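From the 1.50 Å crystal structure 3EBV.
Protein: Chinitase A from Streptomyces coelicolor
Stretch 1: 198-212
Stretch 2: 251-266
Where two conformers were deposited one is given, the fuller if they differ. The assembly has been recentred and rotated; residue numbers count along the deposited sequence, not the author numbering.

Stretch 1 198-212: TVDFLTALACIQLEG
Stretch 2 (251-266) TNCGSFKPSKTYPDLR

Stretch 1 forms a helix from Val199 to Leu210, N-capped by Thr198 (chi1 p), whose OG1 accepts from Phe201 N at 3.2 Å. Stretch 2 is irregular and runs along the helix in the same sense: CA atoms pair Asp200 with Phe256 (5.6 Å), Cys207 with Pro258 (6.8 Å) and Leu210 with Tyr262 (8.1 Å).

After Cys253, Gly254 (phi/psi -86/-146) packs its CA 3.8 Å from Val199 CG1 and 3.4 Å from Asp200 OD1. Glycine suits this place, because a CB would clash with both atoms. Ser255 (-64/-30, chi1 p) donates from OG to Asp200 OD2 at 2.7 Å, while Phe256 N donates to Asp200 OD1 at 2.9 Å, nearly straight at 168°. Asp200 (chi1 m, chi2 -14°) thus engages successive residues with its two carboxylate oxygens. Water 1 completes the polar cluster, donating to Asp200 OD1 and Phe256 O and accepting from Thr203 OG1 and Gly254 N.

Phe256 (-84/123, chi1 t, chi2 69°) points toward the helix. Small Ala204 lets the ring lie close, its CB 3.9 Å from the Phe256 ring centroid, over the face. Thr203 OG1 approaches the edge, 3.4 Å from Phe256 CD2, and Cys207 SG lies obliquely, 3.8 Å from Phe256 CZ.

Pro258 (-58/151) leads to Ser259 (-70/-29, chi1 m). Here the contact is solvent-mediated: water 4 joins Ser259 OG to Glu211 OE2, and water 3 links that same carboxylate oxygen to Lys260 N and Tyr262 OH.

Tyr262 (-134/73, chi1 m, chi2 -85°) offers a ring face to Leu210, whose CB sits 3.9 Å from the Tyr262 ring centroid; its polar hydroxyl still reaches waters 2 and 3. A type I turn, Tyr262 to Leu265, then brings Leu265 (chi1 t, chi2 p) back, with CD1 4.0 Å from Leu210 CD2.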

ATOM      1  N   THR A 198       6.506  -8.873 -15.541  1.00 10.66           N
ATOM      2  CA  THR A 198       7.777  -8.577 -16.198  1.00 10.79           C
ATOM      3  C   THR A 198       8.460  -7.381 -15.509  1.00 10.40           C
ATOM      4  O   THR A 198       7.771  -6.513 -14.938  1.00 10.80           O
ATOM      5  CB  THR A 198       7.580  -8.221 -17.683  1.00 12.37           C
ATOM      6  OG1 THR A 198       6.768  -7.044 -17.829  1.00 10.33           O
ATOM      7  CG2 THR A 198       6.951  -9.386 -18.502  1.00 13.04           C
ATOM      8  N   VAL A 199       9.790  -7.310 -15.579  1.00 10.44           N
ATOM      9  CA  VAL A 199      10.483  -6.169 -14.990  1.00 10.64           C
ATOM     10  C   VAL A 199      10.009  -4.864 -15.659  1.00 10.18           C
ATOM     11  O   VAL A 199       9.834  -3.838 -14.978  1.00  9.83           O
ATOM     12  CB  VAL A 199      12.017  -6.329 -15.091  1.00 12.58           C
ATOM     13  CG1 VAL A 199      12.464  -6.289 -16.477  1.00 13.18           C
ATOM     14  CG2 VAL A 199      12.738  -5.195 -14.329  1.00 16.55           C
ATOM     15  N   ASP A 200       9.744  -4.865 -16.970  1.00  8.78           N
ATOM     16  CA  ASP A 200       9.364  -3.645 -17.686  1.00  8.89           C
ATOM     17  C   ASP A 200       7.996  -3.107 -17.236  1.00  8.54           C
ATOM     18  O   ASP A 200       7.756  -1.906 -17.247  1.00  9.48           O
ATOM     19  CB  ASP A 200       9.266  -3.908 -19.212  1.00  8.64           C
ATOM     20  CG  ASP A 200      10.611  -3.955 -19.932  1.00 12.61           C
ATOM     21  OD1 ASP A 200      11.646  -3.536 -19.369  1.00 11.75           O
ATOM     22  OD2 ASP A 200      10.560  -4.419 -21.098  1.00 14.25           O
ATOM     23  N   PHE A 201       7.084  -4.005 -16.853  1.00  8.20           N
ATOM     24  CA  PHE A 201       5.780  -3.517 -16.340  1.00  9.55           C
ATOM     25  C   PHE A 201       6.027  -2.680 -15.096  1.00  7.81           C
ATOM     26  O   PHE A 201       5.381  -1.632 -14.921  1.00  9.98           O
ATOM     27  CB  PHE A 201       4.946  -4.724 -15.974  1.00 10.31           C
ATOM     28  CG  PHE A 201       3.460  -4.454 -15.746  1.00  8.92           C
ATOM     29  CD1 PHE A 201       2.592  -4.182 -16.802  1.00  9.79           C
ATOM     30  CD2 PHE A 201       2.947  -4.548 -14.447  1.00  9.82           C
ATOM     31  CE1 PHE A 201       1.196  -4.023 -16.561  1.00  9.34           C
ATOM     32  CE2 PHE A 201       1.551  -4.385 -14.218  1.00  9.83           C
ATOM     33  CZ  PHE A 201       0.694  -4.137 -15.231  1.00  9.95           C
ATOM     34  N   LEU A 202       6.942  -3.122 -14.239  1.00  8.09           N
ATOM     35  CA  LEU A 202       7.245  -2.356 -13.028  1.00  9.13           C
ATOM     36  C   LEU A 202       7.883  -1.015 -13.361  1.00  8.89           C
ATOM     37  O   LEU A 202       7.470   0.040 -12.881  1.00  9.27           O
ATOM     38  CB  LEU A 202       8.144  -3.160 -12.078  1.00  9.60           C
ATOM     39  CG  LEU A 202       7.608  -4.566 -11.727  1.00  9.28           C
ATOM     40  CD1 LEU A 202       8.524  -5.269 -10.752  1.00  9.17           C
ATOM     41  CD2 LEU A 202       6.174  -4.479 -11.145  1.00 12.24           C
ATOM     42  N   THR A 203       8.947  -1.058 -14.174  1.00  8.41           N
ATOM     43  CA  THR A 203       9.690   0.188 -14.396  1.00  7.86           C
ATOM     44  C   THR A 203       8.963   1.192 -15.275  1.00  8.41           C
ATOM     45  O   THR A 203       8.986   2.407 -14.978  1.00  8.97           O
ATOM     46  CB  THR A 203      11.105  -0.119 -15.001  1.00  8.94           C
ATOM     47  OG1 THR A 203      10.929  -0.848 -16.234  1.00  9.27           O
ATOM     48  CG2 THR A 203      11.921  -0.970 -14.045  1.00  8.87           C
ATOM     49  N   ALA A 204       8.343   0.716 -16.357  1.00  7.68           N
ATOM     50  CA  ALA A 204       7.644   1.602 -17.270  1.00  7.76           C
ATOM     51  C   ALA A 204       6.385   2.245 -16.688  1.00  8.15           C
ATOM     52  O   ALA A 204       6.026   3.373 -17.066  1.00  9.69           O
ATOM     53  CB  ALA A 204       7.354   0.892 -18.598  1.00  9.23           C
ATOM     54  N   LEU A 205       5.683   1.508 -15.811  1.00  8.76           N
ATOM     55  CA  LEU A 205       4.503   2.095 -15.168  1.00  8.31           C
ATOM     56  C   LEU A 205       4.915   2.963 -13.975  1.00  7.60           C
ATOM     57  O   LEU A 205       4.278   4.008 -13.762  1.00  8.43           O
ATOM     58  CB  LEU A 205       3.530   0.989 -14.715  1.00  9.13           C
ATOM     59  CG  LEU A 205       2.562   0.518 -15.809  1.00  9.16           C
ATOM     60  CD1 LEU A 205       3.238  -0.088 -17.029  1.00 11.87           C
ATOM     61  CD2 LEU A 205       1.602  -0.519 -15.199  1.00 10.71           C
ATOM     62  N   ALA A 206       5.934   2.565 -13.198  1.00  7.98           N
ATOM     63  CA  ALA A 206       6.438   3.455 -12.129  1.00  8.34           C
ATOM     64  C   ALA A 206       6.903   4.783 -12.714  1.00  9.20           C
ATOM     65  O   ALA A 206       6.692   5.846 -12.119  1.00  9.59           O
ATOM     66  CB  ALA A 206       7.542   2.791 -11.349  1.00  8.46           C
ATOM     67  N   CYS A 207       7.492   4.734 -13.898  1.00  9.54           N
ATOM     68  CA  CYS A 207       7.943   5.956 -14.592  1.00 10.12           C
ATOM     69  C   CYS A 207       6.806   6.980 -14.768  1.00 10.61           C
ATOM     70  O   CYS A 207       7.038   8.195 -14.717  1.00 10.44           O
ATOM     71  CB  CYS A 207       8.475   5.491 -15.969  1.00 10.86           C
ATOM     72  SG  CYS A 207       8.960   6.807 -17.095  1.00 14.70           S
ATOM     73  N   ILE A 208       5.576   6.528 -15.011  1.00  9.06           N
ATOM     74  CA  ILE A 208       4.480   7.484 -15.210  1.00  8.88           C
ATOM     75  C   ILE A 208       4.326   8.322 -13.917  1.00  8.75           C
ATOM     76  O   ILE A 208       4.082   9.537 -13.981  1.00 10.37           O
ATOM     77  CB  ILE A 208       3.131   6.761 -15.495  1.00  9.47           C
ATOM     78  CG1 ILE A 208       3.218   5.876 -16.742  1.00 10.46           C
ATOM     79  CG2 ILE A 208       1.985   7.757 -15.647  1.00 10.58           C
ATOM     80  CD1 ILE A 208       2.010   4.967 -16.889  1.00 10.30           C
ATOM     81  N   GLN A 209       4.433   7.661 -12.753  1.00  8.85           N
ATOM     82  CA  GLN A 209       4.343   8.380 -11.460  1.00  9.01           C
ATOM     83  C   GLN A 209       5.545   9.300 -11.244  1.00  9.53           C
ATOM     84  O   GLN A 209       5.377  10.470 -10.831  1.00 10.32           O
ATOM     85  CB  GLN A 209       4.236   7.353 -10.331  1.00  8.33           C
ATOM     86  CG  GLN A 209       2.937   6.569 -10.432  1.00 10.05           C
ATOM     87  CD  GLN A 209       2.858   5.380  -9.490  1.00  9.26           C
ATOM     88  OE1 GLN A 209       3.347   5.428  -8.366  1.00 10.26           O
ATOM     89  NE2 GLN A 209       2.234   4.311  -9.972  1.00 10.59           N
ATOM     90  N   LEU A 210       6.744   8.777 -11.510  1.00  9.68           N
ATOM     91  CA  LEU A 210       7.998   9.515 -11.274  1.00 10.36           C
ATOM     92  C   LEU A 210       8.150  10.726 -12.191  1.00 11.22           C
ATOM     93  O   LEU A 210       8.826  11.693 -11.800  1.00 12.23           O
ATOM     94  CB  LEU A 210       9.216   8.595 -11.375  1.00  9.88           C
ATOM     95  CG  LEU A 210       9.247   7.436 -10.358  1.00 10.74           C
ATOM     96  CD1 LEU A 210      10.118   6.278 -10.856  1.00 12.30           C
ATOM     97  CD2 LEU A 210       9.738   7.997  -8.992  1.00 11.40           C
ATOM     98  N   GLU A 211       7.580  10.644 -13.386  1.00 10.75           N
ATOM     99  CA  GLU A 211       7.598  11.770 -14.336  1.00 13.25           C
ATOM    100  C   GLU A 211       6.342  12.627 -14.225  1.00 12.94           C
ATOM    101  O   GLU A 211       6.247  13.659 -14.919  1.00 15.26           O
ATOM    102  CB  GLU A 211       7.772  11.253 -15.796  1.00 12.70           C
ATOM    103  CG  GLU A 211       9.085  10.515 -16.012  1.00 14.42           C
ATOM    104  CD  GLU A 211       9.310  10.125 -17.485  1.00 16.82           C
ATOM    105  OE1 GLU A 211       8.328  10.146 -18.288  1.00 18.92           O
ATOM    106  OE2 GLU A 211      10.487   9.783 -17.804  1.00 20.59           O
ATOM    107  N   GLY A 212       5.368  12.232 -13.384  1.00 12.38           N
ATOM    108  CA  GLY A 212       4.079  12.877 -13.384  1.00 12.08           C
ATOM    109  C   GLY A 212       3.772  13.700 -12.137  1.00 11.73           C
ATOM    110  O   GLY A 212       2.616  14.008 -11.889  1.00 14.10           O
ATOM    111  N   THR A 251      20.782   0.089 -13.298  1.00 11.13           N
ATOM    112  CA  THR A 251      21.295  -1.240 -13.563  1.00 11.96           C
ATOM    113  C   THR A 251      20.156  -2.255 -13.588  1.00 12.57           C
ATOM    114  O   THR A 251      19.096  -1.984 -12.999  1.00 11.71           O
ATOM    115  CB  THR A 251      22.334  -1.681 -12.526  1.00 14.65           C
ATOM    116  OG1 THR A 251      21.718  -1.806 -11.226  1.00 16.49           O
ATOM    117  CG2 THR A 251      23.464  -0.651 -12.435  1.00 14.34           C
ATOM    118  N   ASN A 252      20.358  -3.376 -14.282  1.00 12.71           N
ATOM    119  CA  ASN A 252      19.374  -4.473 -14.312  1.00 12.35           C
ATOM    120  C   ASN A 252      18.038  -4.100 -14.953  1.00 12.28           C
ATOM    121  O   ASN A 252      17.035  -4.788 -14.754  1.00 12.68           O
ATOM    122  CB  ASN A 252      19.211  -5.101 -12.919  1.00 12.51           C
ATOM    123  CG  ASN A 252      20.478  -5.793 -12.457  1.00 16.34           C
ATOM    124  OD1 ASN A 252      21.152  -6.468 -13.255  1.00 19.62           O
ATOM    125  ND2 ASN A 252      20.831  -5.600 -11.216  1.00 18.37           N
ATOM    126  N   CYS A 253      18.054  -3.090 -15.828  1.00 10.68           N
ATOM    127  CA  CYS A 253      16.836  -2.798 -16.595  1.00 11.44           C
ATOM    128  C   CYS A 253      16.496  -3.896 -17.605  1.00 12.98           C
ATOM    129  O   CYS A 253      17.372  -4.655 -18.080  1.00 13.64           O
ATOM    130  CB  CYS A 253      16.956  -1.466 -17.357  1.00 12.00           C
ATOM    131  SG  CYS A 253      17.223  -0.037 -16.265  1.00 10.76           S
ATOM    132  N   GLY A 254      15.203  -3.983 -17.934  1.00 12.34           N
ATOM    133  CA  GLY A 254      14.756  -4.825 -19.059  1.00 11.82           C
ATOM    134  C   GLY A 254      14.855  -3.999 -20.342  1.00 11.28           C
ATOM    135  O   GLY A 254      15.796  -3.169 -20.476  1.00 13.70           O
ATOM    136  N   SER A 255      13.953  -4.192 -21.309  1.00 11.34           N
ATOM    137  CA  SER A 255      13.998  -3.352 -22.522  1.00 11.60           C
ATOM    138  C   SER A 255      13.726  -1.869 -22.220  1.00 11.56           C
ATOM    139  O   SER A 255      14.158  -0.943 -22.943  1.00 12.41           O
ATOM    140  CB  SER A 255      13.023  -3.824 -23.610  1.00 12.24           C
ATOM    141  OG  SER A 255      11.658  -3.466 -23.353  1.00 13.21           O
ATOM    142  N   PHE A 256      12.916  -1.614 -21.180  1.00 10.30           N
ATOM    143  CA  PHE A 256      12.564  -0.238 -20.849  1.00  9.60           C
ATOM    144  C   PHE A 256      13.637   0.415 -19.972  1.00  9.37           C
ATOM    145  O   PHE A 256      13.979  -0.097 -18.909  1.00 10.37           O
ATOM    146  CB  PHE A 256      11.217  -0.143 -20.106  1.00  9.36           C
ATOM    147  CG  PHE A 256      10.907   1.278 -19.773  1.00  9.60           C
ATOM    148  CD1 PHE A 256      10.591   2.206 -20.790  1.00 11.59           C
ATOM    149  CD2 PHE A 256      11.079   1.724 -18.465  1.00  9.90           C
ATOM    150  CE1 PHE A 256      10.419   3.582 -20.484  1.00 10.69           C
ATOM    151  CE2 PHE A 256      10.873   3.094 -18.165  1.00  8.89           C
ATOM    152  CZ  PHE A 256      10.562   4.006 -19.168  1.00 10.13           C
ATOM    153  N   LYS A 257      14.147   1.529 -20.495  1.00  9.68           N
ATOM    154  CA  LYS A 257      15.162   2.305 -19.766  1.00  9.63           C
ATOM    155  C   LYS A 257      14.611   3.664 -19.364  1.00  9.39           C
ATOM    156  O   LYS A 257      14.317   4.509 -20.205  1.00 10.65           O
ATOM    157  CB  LYS A 257      16.404   2.488 -20.664  1.00  9.94           C
ATOM    158  CG  LYS A 257      17.497   3.386 -19.990  1.00  9.76           C
ATOM    159  CD  LYS A 257      18.100   2.672 -18.793  1.00 10.45           C
ATOM    160  CE  LYS A 257      19.150   3.530 -18.032  1.00 11.35           C
ATOM    161  NZ  LYS A 257      18.478   4.663 -17.287  1.00  9.84           N
ATOM    162  N   PRO A 258      14.415   3.868 -18.031  1.00 10.29           N
ATOM    163  CA  PRO A 258      13.993   5.202 -17.634  1.00 10.78           C
ATOM    164  C   PRO A 258      14.992   6.270 -18.078  1.00 11.12           C
ATOM    165  O   PRO A 258      16.198   6.009 -18.160  1.00 10.83           O
ATOM    166  CB  PRO A 258      13.953   5.114 -16.096  1.00 11.69           C
ATOM    167  CG  PRO A 258      13.844   3.630 -15.758  1.00 11.91           C
ATOM    168  CD  PRO A 258      14.590   2.928 -16.899  1.00 10.42           C
ATOM    169  N   SER A 259      14.518   7.486 -18.322  1.00 11.90           N
ATOM    170  CA  SER A 259      15.442   8.536 -18.722  0.70 11.71           C
ATOM    171  C   SER A 259      16.358   8.974 -17.610  1.00 11.74           C
ATOM    172  O   SER A 259      17.463   9.446 -17.865  1.00 11.48           O
ATOM    173  CB  SER A 259      14.699   9.746 -19.258  0.70 13.46           C
ATOM    174  OG  SER A 259      13.952   9.389 -20.410  0.70 16.87           O
ATOM    175  N   LYS A 260      15.882   8.848 -16.368  1.00 11.73           N
ATOM    176  CA  LYS A 260      16.620   9.311 -15.196  1.00 13.00           C
ATOM    177  C   LYS A 260      16.822   8.197 -14.175  1.00 12.10           C
ATOM    178  O   LYS A 260      16.297   7.076 -14.355  1.00 11.95           O
ATOM    179  CB  LYS A 260      15.865  10.478 -14.523  1.00 13.69           C
ATOM    180  CG  LYS A 260      15.843  11.762 -15.348  1.00 17.66           C
ATOM    181  CD  LYS A 260      14.965  12.822 -14.661  1.00 19.01           C
ATOM    182  CE  LYS A 260      14.521  13.845 -15.674  1.00 28.26           C
ATOM    183  NZ  LYS A 260      15.624  14.790 -15.935  1.00 32.24           N
ATOM    184  N   THR A 261      17.627   8.479 -13.147  1.00 12.57           N
ATOM    185  CA  THR A 261      17.695   7.627 -11.955  1.00 12.94           C
ATOM    186  C   THR A 261      16.973   8.354 -10.838  1.00 13.43           C
ATOM    187  O   THR A 261      16.871   9.580 -10.849  1.00 12.76           O
ATOM    188  CB  THR A 261      19.121   7.324 -11.476  1.00 14.20           C
ATOM    189  OG1 THR A 261      19.817   8.562 -11.252  1.00 17.42           O
ATOM    190  CG2 THR A 261      19.902   6.477 -12.503  1.00 15.48           C
ATOM    191  N   TYR A 262      16.418   7.562  -9.917  1.00 11.91           N
ATOM    192  CA  TYR A 262      15.588   8.047  -8.817  1.00 13.18           C
ATOM    193  C   TYR A 262      16.052   7.347  -7.544  1.00 14.12           C
ATOM    194  O   TYR A 262      15.389   6.435  -7.030  1.00 13.25           O
ATOM    195  CB  TYR A 262      14.125   7.690  -9.111  1.00 12.39           C
ATOM    196  CG  TYR A 262      13.609   8.292 -10.374  1.00 12.56           C
ATOM    197  CD1 TYR A 262      13.103   9.602 -10.394  1.00 14.43           C
ATOM    198  CD2 TYR A 262      13.642   7.556 -11.566  1.00 12.66           C
ATOM    199  CE1 TYR A 262      12.619  10.148 -11.550  1.00 13.80           C
ATOM    200  CE2 TYR A 262      13.170   8.114 -12.731  1.00 12.71           C
ATOM    201  CZ  TYR A 262      12.653   9.399 -12.724  1.00 13.03           C
ATOM    202  OH  TYR A 262      12.164   9.970 -13.887  1.00 18.74           O
ATOM    203  N   PRO A 263      17.235   7.724  -7.008  1.00 14.49           N
ATOM    204  CA  PRO A 263      17.812   6.993  -5.878  1.00 15.03           C
ATOM    205  C   PRO A 263      16.950   6.993  -4.616  1.00 13.89           C
ATOM    206  O   PRO A 263      17.101   6.059  -3.801  1.00 15.11           O
ATOM    207  CB  PRO A 263      19.156   7.698  -5.605  1.00 16.72           C
ATOM    208  CG  PRO A 263      19.274   8.754  -6.613  1.00 17.32           C
ATOM    209  CD  PRO A 263      18.154   8.734  -7.590  1.00 14.98           C
ATOM    210  N   ASP A 264      16.075   7.989  -4.458  1.00 14.07           N
ATOM    211  CA  ASP A 264      15.212   8.050  -3.243  1.00 14.51           C
ATOM    212  C   ASP A 264      13.888   7.307  -3.399  1.00 13.18           C
ATOM    213  O   ASP A 264      12.979   7.483  -2.585  1.00 12.73           O
ATOM    214  CB  ASP A 264      14.951   9.493  -2.806  1.00 16.56           C
ATOM    215  CG  ASP A 264      16.203  10.172  -2.279  1.00 22.93           C
ATOM    216  OD1 ASP A 264      17.182   9.471  -1.914  1.00 27.39           O
ATOM    217  OD2 ASP A 264      16.201  11.420  -2.256  1.00 30.64           O
ATOM    218  N   LEU A 265      13.789   6.474  -4.429  1.00 11.63           N
ATOM    219  CA  LEU A 265      12.585   5.611  -4.610  1.00 11.34           C
ATOM    220  C   LEU A 265      12.248   4.953  -3.271  1.00 10.80           C
ATOM    221  O   LEU A 265      13.144   4.387  -2.613  1.00 12.25           O
ATOM    222  CB  LEU A 265      12.876   4.529  -5.662  1.00 11.66           C
ATOM    223  CG  LEU A 265      11.633   3.779  -6.089  1.00 11.29           C
ATOM    224  CD1 LEU A 265      10.743   4.630  -6.987  1.00 12.48           C
ATOM    225  CD2 LEU A 265      12.044   2.514  -6.803  1.00 12.14           C
ATOM    226  N   ARG A 266      10.967   4.989  -2.880  1.00 10.75           N
ATOM    227  CA  ARG A 266      10.661   4.548  -1.499  1.00 11.26           C
ATOM    228  C   ARG A 266      11.028   3.085  -1.255  1.00 11.16           C
ATOM    229  O   ARG A 266      11.673   2.737  -0.269  1.00 11.98           O
ATOM    230  CB  ARG A 266       9.179   4.753  -1.174  1.00 11.76           C
ATOM    231  CG  ARG A 266       8.793   4.283   0.255  1.00 12.99           C
ATOM    232  CD  ARG A 266       9.454   5.121   1.317  1.00 17.35           C
ATOM    233  NE  ARG A 266       8.814   6.418   1.296  1.00 16.46           N
ATOM    234  CZ  ARG A 266       8.790   7.254   2.321  1.00 19.85           C
ATOM    235  NH1 ARG A 266       9.430   6.955   3.442  1.00 22.18           N
ATOM    236  NH2 ARG A 266       8.152   8.413   2.183  1.00 19.91           N
TER
HETATM  237  O   HOH W   1      13.017  -2.184 -17.422  1.00 11.70           O
HETATM  238  O   HOH W   2      11.324  12.660 -13.694  1.00 31.32           O
HETATM  239  O   HOH W   3      12.647   8.835 -16.261  1.00 21.83           O
HETATM  240  O   HOH W   4      11.753   7.934 -19.366  1.00 22.89           O